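Local coordinates for protein fimbrin (Schizosaccharomyces pombe, PDB 1RT8) that binds and crosslinks actin filaments and takes part in cell polarity, cytokinesis, mating and spore formation, at residues Lys236-Pro240 against Thr241-Ala245; Asn10-Glu13 against Arg14-Ile18. One frame throughout, in Å; residues are numbered along the deposited sequence.

Interaction 1. Residues Lys236-Pro240 against Thr241-Ala245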
ATOM      1  N   LYS A 236      -9.478  13.701 -17.698  1.00 39.03           N
ATOM      2  CA  LYS A 236      -8.463  13.845 -16.662  1.00 39.68           C
ATOM      3  C   LYS A 236      -7.215  13.007 -16.948  1.00 40.10           C
ATOM      4  O   LYS A 236      -7.313  11.884 -17.455  1.00 39.70           O
ATOM      5  CB  LYS A 236      -9.048  13.419 -15.311  1.00 40.78           C
ATOM      6  CG  LYS A 236     -10.323  14.146 -14.892  1.00 40.21           C
ATOM      7  CD  LYS A 236     -10.041  15.600 -14.558  1.00 40.41           C
ATOM      8  CE  LYS A 236     -11.235  16.258 -13.882  1.00 41.89           C
ATOM      9  NZ  LYS A 236     -10.891  17.633 -13.415  1.00 40.05           N
ATOM     10  N   TYR A 237      -6.054  13.569 -16.614  1.00 37.98           N
ATOM     11  CA  TYR A 237      -4.749  12.919 -16.777  1.00 38.81           C
ATOM     12  C   TYR A 237      -4.199  12.734 -18.189  1.00 38.21           C
ATOM     13  O   TYR A 237      -3.026  13.021 -18.447  1.00 37.36           O
ATOM     14  CB  TYR A 237      -4.741  11.538 -16.113  1.00 36.86           C
ATOM     15  CG  TYR A 237      -5.077  11.519 -14.646  1.00 38.53           C
ATOM     16  CD1 TYR A 237      -6.389  11.343 -14.215  1.00 40.03           C
ATOM     17  CD2 TYR A 237      -4.078  11.657 -13.682  1.00 40.10           C
ATOM     18  CE1 TYR A 237      -6.701  11.302 -12.850  1.00 42.19           C
ATOM     19  CE2 TYR A 237      -4.377  11.619 -12.320  1.00 40.78           C
ATOM     20  CZ  TYR A 237      -5.688  11.441 -11.911  1.00 41.68           C
ATOM     21  OH  TYR A 237      -5.993  11.406 -10.565  1.00 43.60           O
ATOM     22  N   LEU A 238      -5.041  12.245 -19.094  1.00 38.51           N
ATOM     23  CA  LEU A 238      -4.626  11.945 -20.466  1.00 37.90           C
ATOM     24  C   LEU A 238      -4.672  13.082 -21.486  1.00 38.13           C
ATOM     25  O   LEU A 238      -5.626  13.853 -21.535  1.00 39.37           O
ATOM     26  CB  LEU A 238      -5.468  10.776 -20.985  1.00 35.42           C
ATOM     27  CG  LEU A 238      -5.008  10.017 -22.232  1.00 34.30           C
ATOM     28  CD1 LEU A 238      -3.639   9.397 -21.983  1.00 30.76           C
ATOM     29  CD2 LEU A 238      -6.034   8.934 -22.566  1.00 32.07           C
ATOM     30  N   THR A 239      -3.629  13.164 -22.305  1.00 37.28           N
ATOM     31  CA  THR A 239      -3.550  14.168 -23.358  1.00 37.43           C
ATOM     32  C   THR A 239      -3.475  13.429 -24.694  1.00 37.79           C
ATOM     33  O   THR A 239      -3.123  12.247 -24.742  1.00 37.63           O
ATOM     34  CB  THR A 239      -2.287  15.032 -23.227  1.00 37.57           C
ATOM     35  OG1 THR A 239      -1.127  14.200 -23.357  1.00 35.20           O
ATOM     36  CG2 THR A 239      -2.270  15.756 -21.884  1.00 38.03           C
ATOM     37  N   PRO A 240      -3.794  14.116 -25.797  1.00 38.28           N
ATOM     38  CA  PRO A 240      -3.746  13.474 -27.114  1.00 38.86           C
ATOM     39  C   PRO A 240      -2.405  12.805 -27.377  1.00 38.66           C
ATOM     40  O   PRO A 240      -2.353  11.672 -27.850  1.00 38.16           O
ATOM     41  CB  PRO A 240      -4.004  14.633 -28.068  1.00 40.08           C
ATOM     42  CG  PRO A 240      -4.917  15.519 -27.266  1.00 39.93           C
ATOM     43  CD  PRO A 240      -4.234  15.518 -25.914  1.00 39.23           C
ATOM     44  N   THR A 241      -1.324  13.510 -27.055  1.00 38.54           N
ATOM     45  CA  THR A 241       0.027  12.995 -27.259  1.00 38.44           C
ATOM     46  C   THR A 241       0.363  11.844 -26.308  1.00 37.73           C
ATOM     47  O   THR A 241       1.038  10.890 -26.696  1.00 37.48           O
ATOM     48  CB  THR A 241       1.083  14.122 -27.094  1.00 40.01           C
ATOM     49  OG1 THR A 241       0.786  14.888 -25.919  1.00 39.98           O
ATOM     50  CG2 THR A 241       1.085  15.045 -28.312  1.00 40.13           C
ATOM     51  N   ALA A 242      -0.112  11.923 -25.067  1.00 36.30           N
ATOM     52  CA  ALA A 242       0.148  10.860 -24.097  1.00 34.63           C
ATOM     53  C   ALA A 242      -0.631   9.608 -24.494  1.00 33.73           C
ATOM     54  O   ALA A 242      -0.204   8.485 -24.227  1.00 32.72           O
ATOM     55  CB  ALA A 242      -0.255  11.308 -22.692  1.00 34.65           C
ATOM     56  N   MET A 243      -1.776   9.810 -25.135  1.00 33.17           N
ATOM     57  CA  MET A 243      -2.598   8.693 -25.578  1.00 34.34           C
ATOM     58  C   MET A 243      -1.903   7.932 -26.695  1.00 35.01           C
ATOM     59  O   MET A 243      -1.723   6.714 -26.617  1.00 34.45           O
ATOM     60  CB  MET A 243      -3.951   9.174 -26.102  1.00 31.10           C
ATOM     61  CG  MET A 243      -4.825   8.018 -26.574  1.00 30.05           C
ATOM     62  SD  MET A 243      -6.365   8.517 -27.362  1.00 30.05           S
ATOM     63  CE  MET A 243      -7.204   9.211 -26.001  1.00 24.70           C
ATOM     64  N   VAL A 244      -1.533   8.664 -27.742  1.00 35.81           N
ATOM     65  CA  VAL A 244      -0.864   8.083 -28.900  1.00 35.86           C
ATOM     66  C   VAL A 244       0.488   7.494 -28.516  1.00 35.44           C
ATOM     67  O   VAL A 244       0.954   6.535 -29.135  1.00 34.04           O
ATOM     68  CB  VAL A 244      -0.664   9.144 -30.000  1.00 36.53           C
ATOM     69  CG1 VAL A 244       0.170   8.577 -31.135  1.00 38.40           C
ATOM     70  CG2 VAL A 244      -2.016   9.594 -30.522  1.00 35.92           C
ATOM     71  N   ALA A 245       1.114   8.071 -27.495  1.00 36.72           N
ATOM     72  CA  ALA A 245       2.411   7.586 -27.034  1.00 36.28           C
ATOM     73  C   ALA A 245       2.240   6.328 -26.186  1.00 35.40           C
ATOM     74  O   ALA A 245       3.213   5.659 -25.859  1.00 35.10           O
ATOM     75  CB  ALA A 245       3.114   8.669 -26.227  1.00 36.68           C
TER

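Interaction 2. Residues Asn10-Glu13 against Arg14-Ile18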
ATOM      1  N   ASN A  10       9.790  11.974 -17.683  1.00 52.69           N
ATOM      2  CA  ASN A  10       8.747  12.213 -18.675  1.00 51.67           C
ATOM      3  C   ASN A  10       8.026  13.545 -18.465  1.00 51.50           C
ATOM      4  O   ASN A  10       7.417  13.777 -17.421  1.00 52.73           O
ATOM      5  CB  ASN A  10       7.734  11.071 -18.636  1.00 50.37           C
ATOM      6  CG  ASN A  10       6.613  11.256 -19.634  1.00 49.86           C
ATOM      7  OD1 ASN A  10       5.820  12.196 -19.531  1.00 48.85           O
ATOM      8  ND2 ASN A  10       6.540  10.358 -20.608  1.00 48.67           N
ATOM      9  N   GLU A  11       8.085  14.404 -19.478  1.00 51.42           N
ATOM     10  CA  GLU A  11       7.464  15.729 -19.434  1.00 51.58           C
ATOM     11  C   GLU A  11       5.991  15.729 -19.030  1.00 50.34           C
ATOM     12  O   GLU A  11       5.587  16.476 -18.136  1.00 51.07           O
ATOM     13  CB  GLU A  11       7.587  16.420 -20.799  1.00 53.48           C
ATOM     14  CG  GLU A  11       9.017  16.677 -21.292  1.00 58.68           C
ATOM     15  CD  GLU A  11       9.817  15.389 -21.473  1.00 61.36           C
ATOM     16  OE1 GLU A  11       9.234  14.378 -21.938  1.00 62.73           O
ATOM     17  OE2 GLU A  11      11.034  15.380 -21.155  1.00 62.70           O
ATOM     18  N   GLU A  12       5.185  14.906 -19.695  1.00 47.72           N
ATOM     19  CA  GLU A  12       3.757  14.860 -19.408  1.00 46.27           C
ATOM     20  C   GLU A  12       3.437  14.326 -18.023  1.00 45.33           C
ATOM     21  O   GLU A  12       2.595  14.888 -17.315  1.00 44.09           O
ATOM     22  CB  GLU A  12       3.030  14.021 -20.456  1.00 46.28           C
ATOM     23  CG  GLU A  12       3.216  14.521 -21.881  1.00 48.56           C
ATOM     24  CD  GLU A  12       1.909  14.576 -22.645  1.00 48.50           C
ATOM     25  OE1 GLU A  12       1.060  15.435 -22.319  1.00 47.98           O
ATOM     26  OE2 GLU A  12       1.728  13.752 -23.565  1.00 50.95           O
ATOM     27  N   GLU A  13       4.090  13.235 -17.641  1.00 44.31           N
ATOM     28  CA  GLU A  13       3.860  12.660 -16.324  1.00 44.78           C
ATOM     29  C   GLU A  13       4.065  13.736 -15.264  1.00 44.00           C
ATOM     30  O   GLU A  13       3.220  13.930 -14.390  1.00 43.51           O
ATOM     31  CB  GLU A  13       4.810  11.486 -16.085  1.00 44.88           C
ATOM     32  CG  GLU A  13       4.359  10.197 -16.743  1.00 43.77           C
ATOM     33  CD  GLU A  13       5.408   9.108 -16.673  1.00 45.94           C
ATOM     34  OE1 GLU A  13       6.038   8.950 -15.606  1.00 46.28           O
ATOM     35  OE2 GLU A  13       5.596   8.400 -17.686  1.00 46.82           O
ATOM     36  N   ARG A  14       5.181  14.450 -15.361  1.00 44.99           N
ATOM     37  CA  ARG A  14       5.477  15.509 -14.404  1.00 45.17           C
ATOM     38  C   ARG A  14       4.394  16.577 -14.420  1.00 44.22           C
ATOM     39  O   ARG A  14       3.878  16.964 -13.372  1.00 42.17           O
ATOM     40  CB  ARG A  14       6.833  16.147 -14.716  1.00 47.79           C
ATOM     41  CG  ARG A  14       7.187  17.317 -13.806  1.00 49.95           C
ATOM     42  CD  ARG A  14       8.628  17.747 -14.013  1.00 53.42           C
ATOM     43  NE  ARG A  14       8.923  17.981 -15.423  1.00 56.62           N
ATOM     44  CZ  ARG A  14       8.372  18.945 -16.155  1.00 58.48           C
ATOM     45  NH1 ARG A  14       7.492  19.778 -15.614  1.00 59.36           N
ATOM     46  NH2 ARG A  14       8.698  19.071 -17.436  1.00 60.20           N
ATOM     47  N   ARG A  15       4.045  17.048 -15.614  1.00 44.55           N
ATOM     48  CA  ARG A  15       3.024  18.081 -15.741  1.00 44.40           C
ATOM     49  C   ARG A  15       1.688  17.641 -15.164  1.00 43.65           C
ATOM     50  O   ARG A  15       1.135  18.298 -14.278  1.00 44.02           O
ATOM     51  CB  ARG A  15       2.826  18.473 -17.210  1.00 46.96           C
ATOM     52  CG  ARG A  15       1.785  19.569 -17.404  1.00 48.63           C
ATOM     53  CD  ARG A  15       1.478  19.869 -18.872  1.00 49.70           C
ATOM     54  NE  ARG A  15       2.609  20.439 -19.600  1.00 51.28           N
ATOM     55  CZ  ARG A  15       3.605  19.729 -20.121  1.00 52.71           C
ATOM     56  NH1 ARG A  15       3.616  18.407 -20.000  1.00 54.82           N
ATOM     57  NH2 ARG A  15       4.586  20.338 -20.775  1.00 52.58           N
ATOM     58  N   GLU A  16       1.173  16.523 -15.666  1.00 42.32           N
ATOM     59  CA  GLU A  16      -0.113  16.010 -15.214  1.00 40.21           C
ATOM     60  C   GLU A  16      -0.134  15.672 -13.727  1.00 38.60           C
ATOM     61  O   GLU A  16      -1.096  16.002 -13.037  1.00 38.92           O
ATOM     62  CB  GLU A  16      -0.520  14.787 -16.048  1.00 39.40           C
ATOM     63  CG  GLU A  16      -0.621  15.052 -17.553  1.00 40.36           C
ATOM     64  CD  GLU A  16      -1.427  16.307 -17.885  1.00 39.33           C
ATOM     65  OE1 GLU A  16      -2.486  16.524 -17.267  1.00 37.73           O
ATOM     66  OE2 GLU A  16      -1.002  17.073 -18.771  1.00 39.92           O
ATOM     67  N   PHE A  17       0.914  15.021 -13.225  1.00 38.07           N
ATOM     68  CA  PHE A  17       0.954  14.676 -11.802  1.00 37.53           C
ATOM     69  C   PHE A  17       0.877  15.941 -10.950  1.00 37.52           C
ATOM     70  O   PHE A  17       0.139  15.997  -9.964  1.00 37.87           O
ATOM     71  CB  PHE A  17       2.233  13.896 -11.464  1.00 37.08           C
ATOM     72  CG  PHE A  17       2.270  12.504 -12.035  1.00 36.49           C
ATOM     73  CD1 PHE A  17       3.453  11.775 -12.043  1.00 36.55           C
ATOM     74  CD2 PHE A  17       1.125  11.922 -12.569  1.00 38.06           C
ATOM     75  CE1 PHE A  17       3.496  10.491 -12.575  1.00 36.92           C
ATOM     76  CE2 PHE A  17       1.159  10.633 -13.102  1.00 38.35           C
ATOM     77  CZ  PHE A  17       2.348   9.919 -13.106  1.00 36.55           C
ATOM     78  N   ILE A  18       1.639  16.960 -11.327  1.00 37.13           N
ATOM     79  CA  ILE A  18       1.618  18.208 -10.580  1.00 38.80           C
ATOM     80  C   ILE A  18       0.233  18.842 -10.647  1.00 40.19           C
ATOM     81  O   ILE A  18      -0.245  19.404  -9.664  1.00 40.87           O
ATOM     82  CB  ILE A  18       2.652  19.206 -11.122  1.00 37.04           C
ATOM     83  CG1 ILE A  18       4.065  18.653 -10.905  1.00 37.42           C
ATOM     84  CG2 ILE A  18       2.481  20.547 -10.429  1.00 36.22           C
ATOM     85  CD1 ILE A  18       5.164  19.446 -11.593  1.00 39.00           C
TER

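Interaction 1. Residues Lys236-Pro240 against Thr241-Ala245
T239 N-caps the short helix 240-244: its hydroxyl OG1 accepts the backbone N-H of A242 at 3.0 Å, with an N-H...O angle of 149°. A torsion of 62° about CA-CB sets OG1 between the backbone N and the carbonyl carbon, which turns it back over the first turn, where it also lies against the CB of A242. The carbonyl of T239 takes the next amide, M243 N to T239 O at 2.8 Å; one residue on, V244 N reaches P240 O at 3.1 Å. The hydroxyls of T239 and T241 also bind E12 of helix 11-25, so an acidic side chain sits beside the amino end of this helix, where the helix dipole would favour a negative charge. P240 takes the first position of the helix, where its lack of an amide hydrogen costs no helical bond. This capped turn belongs to the second calponin-homology domain and leads from helix 218-230 towards helix 248-261. On its inner side L238, just ahead of the cap, crosses M243 at about a right angle. Its CD2 meets the methyl CE of M243 at 3.6 Å, while CD1 rests 4.0 Å from A242 CB. M243 runs out extended, CG anti to the backbone N, and bends only at its last torsion. Y196 touches both L238 and M243. An alanine in place of L238 would remove both methyl branches and would probably leave M243 CE without this neighbour and open a gap towards F254 and Y196.

Interaction 2. Residues Asn10-Glu13 against Arg14-Ile18
The amino-terminal turns of helix 11-25, within the first calponin-homology domain, begin at an N-cap asparagine: R14 N donates to N10 O at 3.1 Å, and N10 OD1 accepts E13 N at 2.8 Å. The latter bond is straight at the hydrogen, although its donor stands 33° out of the amide carbonyl plane. Regular i to i+4 bonds follow, R15 to E11, E16 to E12 and F17 to E13, the E16 N to E12 O one short at 2.7 Å. Along the flank, E12 and E16 bring like charges near each other, E12 OE1 to E16 OE2 being 4.4 Å; the threonine partners of the E12 carboxylate, T239 and T241, probably ease that repulsion. R15 has its CG anti to the backbone N (-179°) and bends at chi3, folding the guanidinium back along the helix until its edge meets E12 CA, with NH1 3.6 Å from that carbon. E12 OE1 lies well out of the guanidinium plane, with no N-H pointing at it, so the charges attract without a salt bridge, and R15 forms its salt bridge with E40 instead. R14 turns back likewise and lays one face of its guanidinium over E11 O. On another flank E13 and F17 run side by side in the same direction, carboxylate and ring planes 47° apart. E13 pairs with K249 and N247, whereas F17 packs on L121, V124 and I128 of helix 117-131. F17 CE1 approaches E13 CB at 3.9 Å, and the ring carries E13 O over one face.

In the fold
Interaction 2 comes first along the chain, at the start of helix 11-25 in the first calponin-homology domain; interaction 1 follows more than 200 residues later, in the second. Their centres are nevertheless only 11 Å apart, and the two touch directly. The carboxylate of E12 spans the join, OE1 lying 2.7 Å from T239 OG1 and OE2 2.8 Å from T241 OG1, both probable hydrogen bonds, while E16 CG packs against Y237 O. Helix 248-261 borders both sites, its L250 touching A242, E12, E16 and F17. These helix starts therefore meet at the interface of the two domains that form the first actin-binding region, and tie them together.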